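Local coordinates for secreted protein ASP-2 (Necator americanus, PDB 1U53) that is a secreted protein of the pathogenesis-related-1 type from a human hookworm, serving as a vaccine antigen and without an established molecular activity, at residues E22-L27 with T136-Q141; I174-K177 with S182-E185. One frame throughout, in Å; residues are numbered along the deposited sequence.

Interaction 1 (E22-L27 with T136-Q141); sequences EMHNSL and TQMVWQ. Unlike the reference sequence in segment 22-27: M23 (reference Leu).
M138 reaches across from the last turn of helix 133-138 to H24 and L27 on helix 14-32, in the interior of the alpha-beta-alpha sandwich that the CAP (PR-1) family shares. The methionine leaves the backbone with CG beside its own N (chi1 -78°). M138 CB stands above the plane and outside the outline of the imidazole ring, 4.2 Å from H24 CD2. One bond further on, M138 CG lies 3.6 Å from H24 NE2, above and outside that nitrogen. The chain continues straight to SD, whose distance from the centroid of the H24 ring is 4.7 Å in an oblique sulfur-aromatic approach. A bend at chi3 (77°) then swings the methyl back over the imidazole. CE comes to rest almost squarely above the ring, forming a CH-pi contact with all five ring atoms at similar distances.

The imidazole is held against rotation at both nitrogens: H24 ND1 is hydrogen-bonded to F20 O one turn earlier on the same helix, and H24 NE2 to Y163 OH from strand 157-164. The polar atoms of this buried ring are thus engaged while one of its faces receives the methyl. R28, on helix 14-32, adds a polar tie by hydrogen-bonding through NH1 to M138 O and W140 O, where the chain leaves the short helix. L27 adds an apolar contact on the methyl, and F109 touches both L27 and M138: L27 CD1 meets M138 CE at 3.9 Å, while CE itself stands 3.6 Å from the H24 ring centroid, 12° off the normal.

Interaction 2 (I174-K177 with S182-E185); sequences IYEK and SKCE
The backbones at E176 and K183 are both irregular, and they stay well apart, with 8.9 Å between E176 CA and K183 CA; both side chains start toward the other segment, and their ends meet in the gap. E176 is the straight partner. With CG anti to the backbone N (chi1 177°) and the chain extended beyond it, the residue carries its carboxylate across to K183. K183 does the opposite and folds, turning at chi2, chi3 and chi4, so that the aliphatic chain curls round the carboxylate oxygen before the ammonium reaches it. The two side chains cross at about a right angle.

The outcome is a salt bridge with a single short hydrogen bond, 2.6 Å from K183 NZ to E176 OE2, received on the syn lone pair of that oxygen. OE1 of E176 is the more distant oxygen, 3.4 Å from K183 NZ, and the grip is therefore one-sided rather than forked. The folded lysine also brings its methylenes close: K183 CG lies 3.3 Å from E176 OE2. The angle CE-NZ-OE2 is close to 90°, tight for an ammonium donor, and the exact placing of this surface lysine tip is best taken with caution.

A48 makes backbone hydrogen bonds with both E176 and K183, tying the two segments to one loop. The contact is at the surface, in the loop that runs in sequence from strand 157-164 to strand 187-188. From here the C184-C194 disulfide leads to strand 193-194, and so to the small antiparallel pair it forms with strand 187-188 in the cysteine-rich C-terminal part of the chain.

How the interactions relate
Interaction 1 lies near the centre of the chain and interaction 2 at its surface, their centres about 14 Å apart. They come in series: the first joins helix 14-32 to the end of helix 133-138, and the second closes a short loop further along, after strand 157-164. The segments 136-141 and 174-177 nevertheless meet directly. Q141 N is 2.9 Å from I174 O and Q141 OE1 is 2.9 Å from E176 N, both probable hydrogen bonds, while the W140 ring packs on I174. The buried helix-to-helix contact is thereby coupled to the loop carrying the surface salt bridge, linking the sandwich with the C-terminal part.

Interaction 1 (E22-L27 with T136-Q141)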
loop_
_atom_site.group_PDB
_atom_site.type_symbol
_atom_site.label_atom_id
_atom_site.label_comp_id
_atom_site.label_asym_id
_atom_site.label_seq_id
_atom_site.Cartn_x
_atom_site.Cartn_y
_atom_site.Cartn_z
ATOM N N GLU A 22 3.579 -9.165 2.596
ATOM C CA GLU A 22 3.850 -9.221 4.057
ATOM C C GLU A 22 4.080 -7.848 4.680
ATOM O O GLU A 22 3.542 -7.570 5.772
ATOM C CB GLU A 22 5.061 -10.119 4.303
ATOM C CG GLU A 22 4.672 -11.543 3.948
ATOM C CD GLU A 22 5.813 -12.494 4.000
ATOM O OE1 GLU A 22 6.888 -12.080 4.489
ATOM O OE2 GLU A 22 5.617 -13.650 3.531
ATOM N N MET A 23 4.855 -7.006 3.995
ATOM C CA MET A 23 5.112 -5.634 4.440
ATOM C C MET A 23 3.819 -4.863 4.500
ATOM O O MET A 23 3.557 -4.133 5.441
ATOM C CB MET A 23 6.014 -4.876 3.473
ATOM C CG MET A 23 7.339 -5.383 3.359
ATOM S SD MET A 23 8.621 -4.339 4.062
ATOM C CE MET A 23 8.167 -2.715 4.405
ATOM N N HIS A 24 2.978 -4.996 3.470
ATOM C CA HIS A 24 1.703 -4.259 3.570
ATOM C C HIS A 24 0.852 -4.699 4.741
ATOM O O HIS A 24 0.301 -3.863 5.488
ATOM C CB HIS A 24 0.894 -4.347 2.275
ATOM C CG HIS A 24 1.315 -3.341 1.235
ATOM N ND1 HIS A 24 2.478 -3.438 0.500
ATOM C CD2 HIS A 24 0.682 -2.225 0.795
ATOM C CE1 HIS A 24 2.563 -2.404 -0.327
ATOM N NE2 HIS A 24 1.477 -1.654 -0.163
ATOM N N ASN A 25 0.714 -6.018 4.925
ATOM C CA ASN A 25 -0.135 -6.482 6.042
ATOM C C ASN A 25 0.476 -6.203 7.402
ATOM O O ASN A 25 -0.240 -5.848 8.349
ATOM C CB ASN A 25 -0.491 -7.938 5.897
ATOM C CG ASN A 25 -1.590 -8.132 4.899
ATOM O OD1 ASN A 25 -2.483 -7.306 4.816
ATOM N ND2 ASN A 25 -1.505 -9.201 4.102
ATOM N N SER A 26 1.795 -6.299 7.478
ATOM C CA SER A 26 2.509 -5.963 8.712
ATOM C C SER A 26 2.249 -4.507 9.132
ATOM O O SER A 26 1.990 -4.219 10.277
ATOM C CB SER A 26 4.010 -6.100 8.460
ATOM O OG SER A 26 4.780 -5.691 9.591
ATOM N N LEU A 27 2.401 -3.595 8.194
ATOM C CA LEU A 27 2.285 -2.182 8.490
ATOM C C LEU A 27 0.825 -1.809 8.719
ATOM O O LEU A 27 0.537 -0.997 9.628
ATOM C CB LEU A 27 2.908 -1.387 7.329
ATOM C CG LEU A 27 4.428 -1.546 7.228
ATOM C CD1 LEU A 27 4.987 -1.004 5.913
ATOM C CD2 LEU A 27 5.105 -0.826 8.381
ATOM N N THR A 136 -1.603 6.652 2.851
ATOM C CA THR A 136 -3.049 6.459 3.063
ATOM C C THR A 136 -3.570 5.339 2.154
ATOM O O THR A 136 -4.512 4.638 2.503
ATOM C CB THR A 136 -3.855 7.763 2.829
ATOM O OG1 THR A 136 -3.588 8.246 1.502
ATOM C CG2 THR A 136 -3.447 8.800 3.813
ATOM N N GLN A 137 -2.972 5.174 0.965
ATOM C CA GLN A 137 -3.374 4.035 0.153
ATOM C C GLN A 137 -2.910 2.688 0.768
ATOM O O GLN A 137 -3.635 1.707 0.746
ATOM C CB GLN A 137 -2.927 4.210 -1.317
ATOM C CG GLN A 137 -3.247 3.016 -2.200
ATOM C CD GLN A 137 -4.768 2.701 -2.334
ATOM O OE1 GLN A 137 -5.350 1.900 -1.547
ATOM N NE2 GLN A 137 -5.387 3.263 -3.365
ATOM N N MET A 138 -1.706 2.655 1.357
ATOM C CA MET A 138 -1.246 1.393 1.907
ATOM C C MET A 138 -2.184 0.936 3.026
ATOM O O MET A 138 -2.369 -0.260 3.201
ATOM C CB MET A 138 0.159 1.531 2.510
ATOM C CG MET A 138 1.228 1.547 1.443
ATOM S SD MET A 138 2.898 1.608 2.192
ATOM C CE MET A 138 3.025 -0.126 2.702
ATOM N N VAL A 139 -2.692 1.873 3.846
ATOM C CA VAL A 139 -3.531 1.488 4.982
ATOM C C VAL A 139 -5.027 1.783 4.804
ATOM O O VAL A 139 -5.757 1.878 5.789
ATOM C CB VAL A 139 -3.027 2.116 6.319
ATOM C CG1 VAL A 139 -1.514 1.709 6.595
ATOM C CG2 VAL A 139 -3.170 3.669 6.310
ATOM N N TRP A 140 -5.470 1.925 3.546
ATOM C CA TRP A 140 -6.883 2.159 3.267
ATOM C C TRP A 140 -7.696 0.909 3.655
ATOM O O TRP A 140 -7.439 -0.187 3.169
ATOM C CB TRP A 140 -7.047 2.463 1.777
ATOM C CG TRP A 140 -8.373 3.111 1.464
ATOM C CD1 TRP A 140 -9.500 2.522 0.993
ATOM C CD2 TRP A 140 -8.649 4.512 1.568
ATOM N NE1 TRP A 140 -10.487 3.493 0.781
ATOM C CE2 TRP A 140 -9.995 4.708 1.165
ATOM C CE3 TRP A 140 -7.899 5.614 1.994
ATOM C CZ2 TRP A 140 -10.591 5.981 1.170
ATOM C CZ3 TRP A 140 -8.479 6.866 2.005
ATOM C CH2 TRP A 140 -9.825 7.043 1.594
ATOM N N GLN A 141 -8.661 1.086 4.557
ATOM C CA GLN A 141 -9.327 -0.040 5.204
ATOM C C GLN A 141 -9.898 -0.981 4.178
ATOM O O GLN A 141 -9.765 -2.207 4.319
ATOM C CB GLN A 141 -10.410 0.506 6.115
ATOM C CG GLN A 141 -11.403 -0.551 6.568
ATOM C CD GLN A 141 -12.462 0.096 7.382
ATOM O OE1 GLN A 141 -12.169 0.667 8.397
ATOM N NE2 GLN A 141 -13.710 0.014 6.926
#

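Interaction 2 (I174-K177 with S182-E185)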
loop_
_atom_site.group_PDB
_atom_site.type_symbol
_atom_site.label_atom_id
_atom_site.label_comp_id
_atom_site.label_asym_id
_atom_site.label_seq_id
_atom_site.Cartn_x
_atom_site.Cartn_y
_atom_site.Cartn_z
ATOM N N ILE A 174 -9.844 7.271 5.868
ATOM C CA ILE A 174 -8.856 6.243 5.492
ATOM C C ILE A 174 -9.226 4.894 6.108
ATOM O O ILE A 174 -9.177 3.839 5.464
ATOM C CB ILE A 174 -7.447 6.646 5.994
ATOM C CG1 ILE A 174 -6.994 8.019 5.399
ATOM C CG2 ILE A 174 -6.426 5.518 5.679
ATOM C CD1 ILE A 174 -5.975 8.739 6.354
ATOM N N TYR A 175 -9.554 4.918 7.393
ATOM C CA TYR A 175 -10.143 3.743 8.034
ATOM C C TYR A 175 -11.028 4.213 9.183
ATOM O O TYR A 175 -10.929 5.361 9.611
ATOM C CB TYR A 175 -9.044 2.774 8.532
ATOM C CG TYR A 175 -7.967 3.353 9.442
ATOM C CD1 TYR A 175 -8.152 3.410 10.830
ATOM C CD2 TYR A 175 -6.747 3.857 8.920
ATOM C CE1 TYR A 175 -7.156 3.931 11.692
ATOM C CE2 TYR A 175 -5.750 4.371 9.775
ATOM C CZ TYR A 175 -5.967 4.418 11.145
ATOM O OH TYR A 175 -5.005 4.931 11.949
ATOM N N GLU A 176 -11.887 3.309 9.645
ATOM C CA GLU A 176 -12.738 3.508 10.824
ATOM C C GLU A 176 -11.936 3.361 12.102
ATOM O O GLU A 176 -11.287 2.353 12.292
ATOM C CB GLU A 176 -13.863 2.462 10.816
ATOM C CG GLU A 176 -14.752 2.537 12.044
ATOM C CD GLU A 176 -15.998 1.659 11.981
ATOM O OE1 GLU A 176 -16.374 1.142 10.895
ATOM O OE2 GLU A 176 -16.623 1.478 13.052
ATOM N N LYS A 177 -12.029 4.338 13.009
ATOM C CA LYS A 177 -11.287 4.272 14.286
ATOM C C LYS A 177 -12.022 3.437 15.331
ATOM O O LYS A 177 -13.249 3.489 15.433
ATOM C CB LYS A 177 -11.085 5.678 14.871
ATOM C CG LYS A 177 -10.192 6.559 13.962
ATOM C CD LYS A 177 -9.844 7.911 14.603
ATOM C CE LYS A 177 -10.968 8.913 14.593
ATOM N NZ LYS A 177 -10.437 10.117 15.425
ATOM N N SER A 182 -12.833 -4.576 16.736
ATOM C CA SER A 182 -14.096 -4.293 17.414
ATOM C C SER A 182 -15.267 -4.184 16.466
ATOM O O SER A 182 -16.426 -4.276 16.909
ATOM C CB SER A 182 -13.994 -3.044 18.270
ATOM O OG SER A 182 -13.621 -1.919 17.497
ATOM N N LYS A 183 -15.007 -3.987 15.174
ATOM C CA LYS A 183 -16.078 -4.056 14.181
ATOM C C LYS A 183 -15.854 -5.184 13.191
ATOM O O LYS A 183 -16.289 -5.123 12.054
ATOM C CB LYS A 183 -16.253 -2.718 13.441
ATOM C CG LYS A 183 -16.589 -1.516 14.322
ATOM C CD LYS A 183 -18.046 -1.487 14.697
ATOM C CE LYS A 183 -18.640 -0.091 14.437
ATOM N NZ LYS A 183 -18.813 0.170 12.997
ATOM N N CYS A 184 -15.166 -6.226 13.656
ATOM C CA CYS A 184 -14.781 -7.338 12.819
ATOM C C CYS A 184 -15.296 -8.634 13.446
ATOM O O CYS A 184 -15.058 -8.900 14.620
ATOM C CB CYS A 184 -13.246 -7.378 12.700
ATOM S SG CYS A 184 -12.652 -8.706 11.729
ATOM N N GLU A 185 -16.006 -9.433 12.664
ATOM C CA GLU A 185 -16.455 -10.743 13.129
ATOM C C GLU A 185 -15.492 -11.873 12.746
ATOM O O GLU A 185 -15.592 -12.982 13.272
ATOM C CB GLU A 185 -17.859 -11.058 12.575
ATOM C CG GLU A 185 -17.879 -11.809 11.246
ATOM C CD GLU A 185 -19.297 -12.093 10.774
ATOM O OE1 GLU A 185 -20.168 -11.208 11.010
ATOM O OE2 GLU A 185 -19.544 -13.179 10.169
#